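Local coordinates for Myo-inositol 2-dehydrogenase (Lactobacillus plantarum WCFS1, PDB 3CEA), which probably catalyses the NAD-dependent oxidation of myo-inositol at its 2-hydroxyl to the corresponding ketone, at residues H121-R133 with N308-G322. Residues are numbered along the deposited sequence; the frame is centred on the assembly and turned at random.
Sequences HPNQIFQSGFMRR and NVIVGKQPEVTVDDG. With NAD (nicotinamide-adenine-dinucleotide), chain E.
Gln314 lays its side-chain amide along the backbone of 121-133 and bonds to it at both ends. Gln314 OE1 accepts from Phe126 N on a lone pair (3.3 Å). Gln314 NE2 gives a nearly straight bond to Gln124 O (3.0 Å), approaching from above that carbonyl plane, and a weak one to Pro122 O. A bend at chi2 (-71°) folds the amide back to this position, where the Ile125 side chain runs past it in the opposite direction, its CD1 touching Lys313 O. Ile125 CG2 meets Pro315 CD, and the CB-CG edge of the proline ring packs against the aliphatic part of Gln127. That chain, with CG anti to the backbone N (chi1 -167°), extends until Gln127 OE1 accepts from Asn308 ND2 at 3.1 Å, the amide planes 66° apart. Farther along, Val317 divides its methyls: Val317 CG1 touches Ser128 OG (3.4 Å) and the Phe130 ring edge, and CG2 lies over one face of the Arg133 guanidinium. Arg133 NH1 makes a long salt bridge to Glu316 OE1, while NH2 pairs with Asp192. A water bridges Ser128 N and Val317 O. A Thr318–Asp321 capping box starts helix 319-338. The interhelical linker thus packs along edge strand 126-127 of the Rossmann sheet, which leads into Gly129 and Met131 of the NAD pocket.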
loop_
_atom_site.group_PDB
_atom_site.type_symbol
_atom_site.label_atom_id
_atom_site.label_comp_id
_atom_site.label_asym_id
_atom_site.label_seq_id
_atom_site.Cartn_x
_atom_site.Cartn_y
_atom_site.Cartn_z
ATOM N N HIS A 121 49.498 0.276 -8.916
ATOM C CA HIS A 121 49.161 -0.566 -10.064
ATOM C C HIS A 121 47.968 0.025 -10.827
ATOM O O HIS A 121 46.845 -0.477 -10.711
ATOM C CB HIS A 121 48.853 -2.002 -9.624
ATOM C CG HIS A 121 49.987 -2.686 -8.922
ATOM N ND1 HIS A 121 50.252 -2.502 -7.582
ATOM C CD2 HIS A 121 50.912 -3.566 -9.371
ATOM C CE1 HIS A 121 51.297 -3.233 -7.238
ATOM N NE2 HIS A 121 51.715 -3.891 -8.304
ATOM N N PRO A 122 48.210 1.091 -11.621
ATOM C CA PRO A 122 47.114 1.784 -12.307
ATOM C C PRO A 122 46.561 1.001 -13.503
ATOM O O PRO A 122 45.441 1.267 -13.948
ATOM C CB PRO A 122 47.766 3.091 -12.770
ATOM C CG PRO A 122 49.196 2.746 -12.955
ATOM C CD PRO A 122 49.521 1.695 -11.930
ATOM N N ASN A 123 47.353 0.053 -14.004
ATOM C CA ASN A 123 46.947 -0.810 -15.113
ATOM C C ASN A 123 46.042 -1.954 -14.658
ATOM O O ASN A 123 45.442 -2.650 -15.481
ATOM C CB ASN A 123 48.181 -1.363 -15.836
ATOM C CG ASN A 123 49.079 -0.266 -16.400
ATOM O OD1 ASN A 123 48.826 0.927 -16.213
ATOM N ND2 ASN A 123 50.137 -0.672 -17.092
ATOM N N GLN A 124 45.951 -2.143 -13.342
ATOM C CA GLN A 124 45.113 -3.185 -12.752
ATOM C C GLN A 124 43.857 -2.581 -12.146
ATOM O O GLN A 124 43.924 -1.615 -11.379
ATOM C CB GLN A 124 45.886 -3.966 -11.687
ATOM C CG GLN A 124 46.914 -4.938 -12.253
ATOM C CD GLN A 124 47.979 -5.317 -11.243
ATOM O OE1 GLN A 124 49.166 -5.084 -11.466
ATOM N NE2 GLN A 124 47.562 -5.902 -10.125
ATOM N N ILE A 125 42.713 -3.159 -12.493
ATOM C CA ILE A 125 41.427 -2.683 -12.000
ATOM C C ILE A 125 41.215 -3.132 -10.556
ATOM O O ILE A 125 41.432 -4.300 -10.223
ATOM C CB ILE A 125 40.249 -3.182 -12.894
ATOM C CG1 ILE A 125 40.519 -2.913 -14.386
ATOM C CG2 ILE A 125 38.911 -2.586 -12.439
ATOM C CD1 ILE A 125 40.736 -1.447 -14.767
ATOM N N PHE A 126 40.823 -2.187 -9.704
ATOM C CA PHE A 126 40.306 -2.511 -8.378
ATOM C C PHE A 126 38.874 -2.011 -8.239
ATOM O O PHE A 126 38.562 -0.884 -8.624
ATOM C CB PHE A 126 41.180 -1.935 -7.258
ATOM C CG PHE A 126 40.613 -2.164 -5.880
ATOM C CD1 PHE A 126 40.866 -3.349 -5.196
ATOM C CD2 PHE A 126 39.799 -1.207 -5.277
ATOM C CE1 PHE A 126 40.330 -3.572 -3.927
ATOM C CE2 PHE A 126 39.258 -1.424 -4.011
ATOM C CZ PHE A 126 39.526 -2.608 -3.337
ATOM N N GLN A 127 38.014 -2.849 -7.666
ATOM C CA GLN A 127 36.607 -2.510 -7.500
ATOM C C GLN A 127 36.062 -2.972 -6.151
ATOM O O GLN A 127 36.260 -4.125 -5.756
ATOM C CB GLN A 127 35.790 -3.109 -8.644
ATOM C CG GLN A 127 34.376 -2.571 -8.767
ATOM C CD GLN A 127 33.770 -2.835 -10.128
ATOM O OE1 GLN A 127 34.395 -2.583 -11.161
ATOM N NE2 GLN A 127 32.541 -3.341 -10.138
ATOM N N SER A 128 35.383 -2.053 -5.460
ATOM C CA SER A 128 34.738 -2.342 -4.180
ATOM C C SER A 128 33.357 -2.971 -4.396
ATOM O O SER A 128 32.941 -3.197 -5.537
ATOM C CB SER A 128 34.633 -1.070 -3.329
ATOM O OG SER A 128 33.702 -0.151 -3.881
ATOM N N GLY A 129 32.644 -3.250 -3.305
ATOM C CA GLY A 129 31.342 -3.909 -3.394
ATOM C C GLY A 129 30.122 -3.145 -2.906
ATOM O O GLY A 129 29.266 -3.715 -2.228
ATOM N N PHE A 130 30.025 -1.862 -3.248
ATOM C CA PHE A 130 28.814 -1.096 -2.937
ATOM C C PHE A 130 27.753 -1.339 -4.007
ATOM O O PHE A 130 27.573 -0.526 -4.924
ATOM C CB PHE A 130 29.106 0.401 -2.777
ATOM C CG PHE A 130 29.883 0.746 -1.533
ATOM C CD1 PHE A 130 29.413 0.379 -0.272
ATOM C CD2 PHE A 130 31.075 1.462 -1.620
ATOM C CE1 PHE A 130 30.129 0.704 0.882
ATOM C CE2 PHE A 130 31.796 1.796 -0.471
ATOM C CZ PHE A 130 31.322 1.415 0.781
HETATM N N MSE A 131 27.057 -2.467 -3.878
HETATM C CA MSE A 131 26.133 -2.948 -4.904
HETATM C C MSE A 131 24.856 -2.115 -5.041
HETATM O O MSE A 131 24.258 -2.078 -6.120
HETATM C CB MSE A 131 25.788 -4.432 -4.685
HETATM C CG MSE A 131 24.742 -4.714 -3.606
HETATM SE SE MSE A 131 25.358 -4.278 -1.813
HETATM C CE MSE A 131 23.745 -4.679 -0.857
ATOM N N ARG A 132 24.449 -1.447 -3.959
ATOM C CA ARG A 132 23.190 -0.687 -3.948
ATOM C C ARG A 132 23.146 0.406 -5.009
ATOM O O ARG A 132 22.065 0.792 -5.459
ATOM C CB ARG A 132 22.899 -0.102 -2.563
ATOM C CG ARG A 132 22.673 -1.155 -1.490
ATOM C CD ARG A 132 22.107 -0.547 -0.227
ATOM N NE ARG A 132 22.179 -1.480 0.897
ATOM C CZ ARG A 132 21.927 -1.154 2.161
ATOM N NH1 ARG A 132 21.584 0.088 2.478
ATOM N NH2 ARG A 132 22.028 -2.070 3.114
ATOM N N ARG A 133 24.320 0.886 -5.414
ATOM C CA ARG A 133 24.438 1.879 -6.485
ATOM C C ARG A 133 23.999 1.321 -7.842
ATOM O O ARG A 133 23.636 2.078 -8.747
ATOM C CB ARG A 133 25.872 2.405 -6.581
ATOM C CG ARG A 133 26.301 3.299 -5.429
ATOM C CD ARG A 133 27.289 4.348 -5.919
ATOM N NE ARG A 133 27.996 5.018 -4.829
ATOM C CZ ARG A 133 28.800 6.067 -4.989
ATOM N NH1 ARG A 133 29.002 6.584 -6.197
ATOM N NH2 ARG A 133 29.406 6.606 -3.939
ATOM N N ASN A 308 34.826 -3.904 -17.003
ATOM C CA ASN A 308 35.875 -2.946 -16.660
ATOM C C ASN A 308 37.280 -3.490 -16.893
ATOM O O ASN A 308 38.141 -2.778 -17.411
ATOM C CB ASN A 308 35.721 -2.457 -15.214
ATOM C CG ASN A 308 34.627 -1.410 -15.058
ATOM O OD1 ASN A 308 34.053 -0.939 -16.041
ATOM N ND2 ASN A 308 34.334 -1.044 -13.814
ATOM N N VAL A 309 37.503 -4.749 -16.516
ATOM C CA VAL A 309 38.787 -5.417 -16.754
ATOM C C VAL A 309 39.059 -5.556 -18.259
ATOM O O VAL A 309 40.168 -5.279 -18.721
ATOM C CB VAL A 309 38.867 -6.806 -16.055
ATOM C CG1 VAL A 309 40.199 -7.492 -16.355
ATOM C CG2 VAL A 309 38.682 -6.670 -14.548
ATOM N N ILE A 310 38.034 -5.968 -19.007
ATOM C CA ILE A 310 38.115 -6.145 -20.462
ATOM C C ILE A 310 38.413 -4.825 -21.183
ATOM O O ILE A 310 39.365 -4.744 -21.961
ATOM C CB ILE A 310 36.819 -6.804 -21.029
ATOM C CG1 ILE A 310 36.718 -8.266 -20.574
ATOM C CG2 ILE A 310 36.772 -6.713 -22.556
ATOM C CD1 ILE A 310 35.337 -8.888 -20.730
ATOM N N VAL A 311 37.607 -3.802 -20.905
ATOM C CA VAL A 311 37.730 -2.493 -21.556
ATOM C C VAL A 311 38.916 -1.685 -21.008
ATOM O O VAL A 311 39.430 -0.792 -21.685
ATOM C CB VAL A 311 36.401 -1.682 -21.450
ATOM C CG1 VAL A 311 36.537 -0.293 -22.073
ATOM C CG2 VAL A 311 35.253 -2.442 -22.121
ATOM N N GLY A 312 39.354 -2.011 -19.795
ATOM C CA GLY A 312 40.476 -1.311 -19.164
ATOM C C GLY A 312 40.048 0.024 -18.585
ATOM O O GLY A 312 40.601 1.071 -18.935
ATOM N N LYS A 313 39.062 -0.021 -17.693
ATOM C CA LYS A 313 38.475 1.177 -17.108
ATOM C C LYS A 313 38.209 0.969 -15.619
ATOM O O LYS A 313 37.632 -0.041 -15.217
ATOM C CB LYS A 313 37.182 1.536 -17.845
ATOM C CG LYS A 313 36.547 2.861 -17.437
ATOM C CD LYS A 313 35.691 3.416 -18.567
ATOM C CE LYS A 313 34.802 4.560 -18.099
ATOM N NZ LYS A 313 33.546 4.059 -17.482
ATOM N N GLN A 314 38.648 1.927 -14.806
ATOM C CA GLN A 314 38.407 1.888 -13.366
ATOM C C GLN A 314 36.953 2.258 -13.079
ATOM O O GLN A 314 36.391 3.118 -13.769
ATOM C CB GLN A 314 39.361 2.831 -12.623
ATOM C CG GLN A 314 40.850 2.501 -12.782
ATOM C CD GLN A 314 41.286 1.236 -12.047
ATOM O OE1 GLN A 314 40.638 0.783 -11.097
ATOM N NE2 GLN A 314 42.404 0.667 -12.484
ATOM N N PRO A 315 36.337 1.607 -12.069
ATOM C CA PRO A 315 34.939 1.860 -11.705
ATOM C C PRO A 315 34.737 3.269 -11.160
ATOM O O PRO A 315 35.705 3.912 -10.747
ATOM C CB PRO A 315 34.675 0.832 -10.599
ATOM C CG PRO A 315 36.015 0.542 -10.030
ATOM C CD PRO A 315 36.945 0.581 -11.199
ATOM N N GLU A 316 33.488 3.736 -11.162
ATOM C CA GLU A 316 33.160 5.060 -10.637
ATOM C C GLU A 316 33.504 5.167 -9.150
ATOM O O GLU A 316 34.157 6.124 -8.727
ATOM C CB GLU A 316 31.685 5.396 -10.869
ATOM C CG GLU A 316 31.308 6.820 -10.455
ATOM C CD GLU A 316 29.826 7.111 -10.591
ATOM O OE1 GLU A 316 29.010 6.479 -9.878
ATOM O OE2 GLU A 316 29.478 7.991 -11.408
ATOM N N VAL A 317 33.064 4.179 -8.373
ATOM C CA VAL A 317 33.344 4.132 -6.941
ATOM C C VAL A 317 34.824 3.833 -6.711
ATOM O O VAL A 317 35.295 2.716 -6.957
ATOM C CB VAL A 317 32.448 3.100 -6.213
ATOM C CG1 VAL A 317 32.779 3.043 -4.722
ATOM C CG2 VAL A 317 30.981 3.436 -6.422
ATOM N N THR A 318 35.544 4.854 -6.250
ATOM C CA THR A 318 36.989 4.783 -6.041
ATOM C C THR A 318 37.338 4.170 -4.682
ATOM O O THR A 318 36.453 3.860 -3.882
ATOM C CB THR A 318 37.644 6.184 -6.148
ATOM O OG1 THR A 318 37.204 7.009 -5.063
ATOM C CG2 THR A 318 37.295 6.861 -7.475
ATOM N N VAL A 319 38.638 3.998 -4.440
ATOM C CA VAL A 319 39.154 3.540 -3.149
ATOM C C VAL A 319 38.846 4.590 -2.083
ATOM O O VAL A 319 38.479 4.255 -0.951
ATOM C CB VAL A 319 40.683 3.278 -3.212
ATOM C CG1 VAL A 319 41.183 2.623 -1.923
ATOM C CG2 VAL A 319 41.030 2.409 -4.414
ATOM N N ASP A 320 38.986 5.859 -2.471
ATOM C CA ASP A 320 38.702 7.009 -1.610
ATOM C C ASP A 320 37.270 7.000 -1.064
ATOM O O ASP A 320 37.038 7.380 0.086
ATOM C CB ASP A 320 38.974 8.311 -2.373
ATOM C CG ASP A 320 38.826 9.547 -1.503
ATOM O OD1 ASP A 320 39.580 9.683 -0.511
ATOM O OD2 ASP A 320 37.956 10.388 -1.819
ATOM N N ASP A 321 36.321 6.568 -1.894
ATOM C CA ASP A 321 34.926 6.411 -1.484
ATOM C C ASP A 321 34.770 5.356 -0.389
ATOM O O ASP A 321 33.952 5.511 0.522
ATOM C CB ASP A 321 34.047 6.053 -2.686
ATOM C CG ASP A 321 33.830 7.226 -3.625
ATOM O OD1 ASP A 321 33.544 8.341 -3.141
ATOM O OD2 ASP A 321 33.930 7.031 -4.855
ATOM N N GLY A 322 35.558 4.288 -0.488
ATOM C CA GLY A 322 35.539 3.205 0.491
ATOM C C GLY A 322 36.173 3.593 1.814
ATOM O O GLY A 322 35.690 3.195 2.878
HETATM P PA NAD E . 30.970 -15.815 5.771
HETATM O O1A NAD E . 29.596 -16.327 5.567
HETATM O O2A NAD E . 31.447 -16.056 7.151
HETATM O O5B NAD E . 31.948 -16.480 4.679
HETATM C C5B NAD E . 33.350 -16.336 4.778
HETATM C C4B NAD E . 34.038 -17.334 3.849
HETATM O O4B NAD E . 35.412 -17.016 3.703
HETATM C C3B NAD E . 33.965 -18.757 4.378
HETATM O O3B NAD E . 33.568 -19.587 3.315
HETATM C C2B NAD E . 35.380 -19.087 4.811
HETATM O O2B NAD E . 35.720 -20.434 4.566
HETATM C C1B NAD E . 36.226 -18.142 3.974
HETATM N N9A NAD E . 37.456 -17.738 4.682
HETATM C C8A NAD E . 37.547 -17.201 5.943
HETATM N N7A NAD E . 38.849 -16.963 6.223
HETATM C C5A NAD E . 39.591 -17.345 5.160
HETATM C C6A NAD E . 40.960 -17.324 4.922
HETATM N N6A NAD E . 41.756 -16.639 5.736
HETATM N N1A NAD E . 41.446 -17.789 3.712
HETATM C C2A NAD E . 40.575 -18.272 2.747
HETATM N N3A NAD E . 39.214 -18.291 2.992
HETATM C C4A NAD E . 38.729 -17.834 4.180
HETATM O O3 NAD E . 31.035 -14.239 5.442
HETATM P PN NAD E . 30.087 -13.561 4.328
HETATM O O1N NAD E . 30.002 -14.454 3.148
HETATM O O2N NAD E . 28.864 -13.104 5.017
HETATM O O5D NAD E . 30.875 -12.226 3.902
HETATM C C5D NAD E . 32.241 -12.205 3.560
HETATM C C4D NAD E . 32.611 -10.767 3.210
HETATM O O4D NAD E . 31.599 -10.186 2.406
HETATM C C3D NAD E . 32.765 -9.902 4.451
HETATM O O3D NAD E . 33.983 -9.199 4.371
HETATM C C2D NAD E . 31.588 -8.948 4.405
HETATM O O2D NAD E . 31.938 -7.654 4.834
HETATM C C1D NAD E . 31.166 -8.948 2.942
HETATM N N1N NAD E . 29.707 -8.782 2.791
HETATM C C2N NAD E . 29.235 -7.810 1.945
HETATM C C3N NAD E . 27.860 -7.621 1.779
HETATM C C7N NAD E . 27.331 -6.684 0.730
HETATM O O7N NAD E . 26.019 -6.191 0.876
HETATM N N7N NAD E . 28.099 -6.338 -0.307
HETATM C C4N NAD E . 26.968 -8.428 2.482
HETATM C C5N NAD E . 27.454 -9.412 3.340
HETATM C C6N NAD E . 28.831 -9.580 3.486
HETATM O O HOH W 1 33.848 0.010 -6.917
HETATM O O HOH W 2 30.718 9.772 -4.003
#